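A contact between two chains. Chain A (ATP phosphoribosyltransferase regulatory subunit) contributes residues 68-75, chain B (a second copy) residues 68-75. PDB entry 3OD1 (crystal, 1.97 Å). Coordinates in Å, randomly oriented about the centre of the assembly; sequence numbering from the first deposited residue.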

# COMPACT_ATOMS: atom_id res chain seq x y z
N LEU A 68 -13.82 -15.57 2.65
CA LEU A 68 -12.42 -15.53 2.25
C LEU A 68 -12.23 -15.51 0.74
O LEU A 68 -12.94 -16.21 0.00
N PHE A 69 -11.27 -14.72 0.29
CA PHE A 69 -10.84 -14.79 -1.10
C PHE A 69 -9.81 -15.90 -1.26
O PHE A 69 -8.62 -15.70 -0.98
N LYS A 70 -10.27 -17.05 -1.72
CA LYS A 70 -9.44 -18.22 -1.94
C LYS A 70 -8.97 -18.33 -3.40
O LYS A 70 -9.70 -17.96 -4.32
N LEU A 71 -7.76 -18.83 -3.59
CA LEU A 71 -7.27 -19.17 -4.93
C LEU A 71 -6.32 -20.35 -4.88
O LEU A 71 -5.67 -20.60 -3.85
N LEU A 72 -6.20 -21.08 -5.98
CA LEU A 72 -5.15 -22.09 -6.09
C LEU A 72 -3.89 -21.49 -6.69
O LEU A 72 -3.97 -20.76 -7.67
N ASP A 73 -2.73 -21.78 -6.11
CA ASP A 73 -1.48 -21.43 -6.77
C ASP A 73 -1.14 -22.49 -7.82
O ASP A 73 -1.90 -23.45 -8.03
N GLN A 74 -0.01 -22.32 -8.50
CA GLN A 74 0.32 -23.21 -9.61
C GLN A 74 0.70 -24.61 -9.14
O GLN A 74 0.81 -25.53 -9.95
N GLN A 75 0.91 -24.77 -7.84
CA GLN A 75 1.28 -26.09 -7.32
C GLN A 75 0.09 -26.74 -6.63
O GLN A 75 0.21 -27.83 -6.08
N LEU B 68 4.01 -13.58 -15.37
CA LEU B 68 2.78 -13.09 -14.77
C LEU B 68 2.32 -14.01 -13.65
O LEU B 68 2.43 -15.24 -13.78
N PHE B 69 1.83 -13.43 -12.55
CA PHE B 69 1.17 -14.22 -11.52
C PHE B 69 -0.30 -14.41 -11.92
O PHE B 69 -1.15 -13.53 -11.68
N LYS B 70 -0.59 -15.56 -12.51
CA LYS B 70 -1.94 -15.92 -12.91
C LYS B 70 -2.68 -16.69 -11.84
O LYS B 70 -2.08 -17.42 -11.04
N LEU B 71 -4.01 -16.53 -11.82
CA LEU B 71 -4.89 -17.34 -10.97
C LEU B 71 -6.26 -17.43 -11.60
O LEU B 71 -6.66 -16.55 -12.37
N LEU B 72 -7.00 -18.48 -11.26
CA LEU B 72 -8.40 -18.59 -11.66
C LEU B 72 -9.36 -18.02 -10.62
O LEU B 72 -9.19 -18.25 -9.41
N ASP B 73 -10.36 -17.27 -11.08
CA ASP B 73 -11.41 -16.84 -10.18
C ASP B 73 -12.42 -17.98 -10.04
O ASP B 73 -12.21 -19.07 -10.57
N GLN B 74 -13.51 -17.73 -9.32
CA GLN B 74 -14.47 -18.78 -9.02
C GLN B 74 -15.42 -19.03 -10.19
O GLN B 74 -16.25 -19.94 -10.13
N GLN B 75 -15.29 -18.23 -11.24
CA GLN B 75 -16.09 -18.40 -12.45
C GLN B 75 -15.27 -19.11 -13.51
O GLN B 75 -15.76 -19.38 -14.61

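The two copies meet almost symmetrically around Leu71, whose CA atoms lie 6.7 Å apart across the contact. Leu71(A) and Leu71(B) both point their CA-to-CB bonds toward the other stretch, and each is buried. Both adopt chi1 near p (61° and 57°), with chi2 at 137° and 136°, between the usual wells. This uncommon leucine conformation recurs in both chains, and in it CD1 of Leu71(A) lies 3.8 Å from CB of Leu71(B), an ordinary van der Waals contact. A branched, apolar side chain suits this buried centre because it fills space without leaving a polar group unsatisfied.

Phe69 flanks this pair in each chain. Its CA-to-CB bond points sideways, but with chi1 in t (-163° in A, -164° in B) the end of the side chain comes nearer the partner. Thus CE1 of Phe69(B) lies 4.2 Å from CD1 of Leu71(A), a methyl group at the ring's edge, and CE1 of Phe69(A) lies 4.4 Å from CD1 of Leu71(B). The long, flat ring reaches the leucine from a sideways start.

Lys70 starts sideways too, but its extended chain (m, t, t, t) leads away, and its NZ is hydrogen-bonded elsewhere in the structure. Gln74, m at chi1 and chi2, instead brings its end nearer the partner; OE1 of Gln74(A) lies 3.5 Å from O of Lys70(B), two acceptors that do not bond. Asp73, with chi1 in p, turns its carboxylate away; in each chain OD1 accepts a hydrogen bond from N of Gln75 in the same chain at 2.9 Å, tying the carboxylate to the backbone two residues on.

Beside the apolar centre, waters bridge the backbones. Water 1 accepts from N of Leu72(A) (3.0 Å) and donates to O of Leu72(B) (2.6 Å). Water 2 reverses the roles, donating to O of Leu72(A) (2.7 Å) and accepting from N of Leu72(B) (2.9 Å). Water 3 can donate to O of Leu72(A) (2.9 Å) and O of Lys70(B) (2.7 Å), with more acceptors in reach than protons.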

# COMPACT_ATOMS: atom_id res chain seq x y z
CB LEU A 68 -11.64 -16.72 2.83
CG LEU A 68 -11.61 -16.86 4.35
CD1 LEU A 68 -11.06 -18.23 4.77
CD2 LEU A 68 -10.82 -15.72 4.97
CB PHE A 69 -10.25 -13.47 -1.58
CG PHE A 69 -10.17 -13.37 -3.08
CD1 PHE A 69 -9.49 -14.34 -3.81
CD2 PHE A 69 -10.81 -12.35 -3.76
CE1 PHE A 69 -9.45 -14.28 -5.19
CE2 PHE A 69 -10.76 -12.29 -5.15
CZ PHE A 69 -10.08 -13.25 -5.86
CB LYS A 70 -10.23 -19.49 -1.59
CG LYS A 70 -10.73 -19.56 -0.15
CD LYS A 70 -11.57 -20.83 0.02
CE LYS A 70 -12.25 -20.92 1.37
NZ LYS A 70 -13.00 -22.23 1.48
CB LEU A 71 -6.56 -17.98 -5.59
CG LEU A 71 -5.31 -17.46 -4.86
CD1 LEU A 71 -4.17 -17.15 -5.86
CD2 LEU A 71 -5.66 -16.22 -4.03
CB LEU A 72 -5.61 -23.23 -7.01
CG LEU A 72 -6.81 -24.05 -6.55
CD1 LEU A 72 -7.10 -25.13 -7.58
CD2 LEU A 72 -6.56 -24.65 -5.17
CB ASP A 73 -0.33 -21.20 -5.76
CG ASP A 73 0.11 -22.48 -5.04
OD1 ASP A 73 -0.24 -23.59 -5.49
OD2 ASP A 73 0.82 -22.36 -4.01
CB GLN A 74 1.44 -22.62 -10.48
CG GLN A 74 1.05 -21.34 -11.23
CD GLN A 74 -0.24 -21.51 -12.02
OE1 GLN A 74 -1.11 -20.64 -12.00
NE2 GLN A 74 -0.36 -22.63 -12.73
CB GLN A 75 2.49 -26.00 -6.38
CG GLN A 75 3.26 -24.69 -6.47
CD GLN A 75 4.07 -24.55 -7.74
OE1 GLN A 75 4.44 -25.54 -8.37
NE2 GLN A 75 4.35 -23.30 -8.13
CB LEU B 68 1.67 -12.97 -15.81
CG LEU B 68 1.92 -11.99 -16.96
CD1 LEU B 68 0.87 -12.17 -18.04
CD2 LEU B 68 1.91 -10.56 -16.43
CB PHE B 69 1.27 -13.57 -10.13
CG PHE B 69 0.93 -14.51 -8.99
CD1 PHE B 69 -0.32 -15.10 -8.90
CD2 PHE B 69 1.87 -14.80 -8.01
CE1 PHE B 69 -0.64 -15.97 -7.85
CE2 PHE B 69 1.56 -15.67 -6.96
CZ PHE B 69 0.31 -16.26 -6.89
CB LYS B 70 -1.89 -16.76 -14.20
CG LYS B 70 -1.32 -16.04 -15.41
CD LYS B 70 -1.03 -17.02 -16.55
CE LYS B 70 -0.31 -16.34 -17.71
NZ LYS B 70 -0.38 -17.19 -18.96
CB LEU B 71 -5.02 -16.74 -9.56
CG LEU B 71 -5.55 -15.30 -9.53
CD1 LEU B 71 -6.60 -15.10 -8.43
CD2 LEU B 71 -4.39 -14.31 -9.40
CB LEU B 72 -8.78 -20.05 -11.91
CG LEU B 72 -8.01 -20.78 -13.00
CD1 LEU B 72 -8.52 -22.22 -13.09
CD2 LEU B 72 -8.16 -20.07 -14.34
CB ASP B 73 -12.06 -15.52 -10.61
CG ASP B 73 -12.81 -15.62 -11.92
OD1 ASP B 73 -13.13 -16.74 -12.37
OD2 ASP B 73 -13.08 -14.55 -12.51
CB GLN B 74 -15.24 -18.45 -7.73
CG GLN B 74 -14.33 -18.26 -6.52
CD GLN B 74 -13.43 -19.46 -6.25
OE1 GLN B 74 -12.22 -19.31 -6.05
NE2 GLN B 74 -14.02 -20.65 -6.26
CB GLN B 75 -16.53 -17.03 -12.99
CG GLN B 75 -17.05 -16.06 -11.94
CD GLN B 75 -18.42 -16.45 -11.42
OE1 GLN B 75 -18.55 -17.15 -10.41
NE2 GLN B 75 -19.46 -15.99 -12.11
O HOH W 1 -7.99 -20.28 -8.24
O HOH W 2 -5.73 -20.55 -9.70
O HOH W 3 -1.91 -19.46 -9.26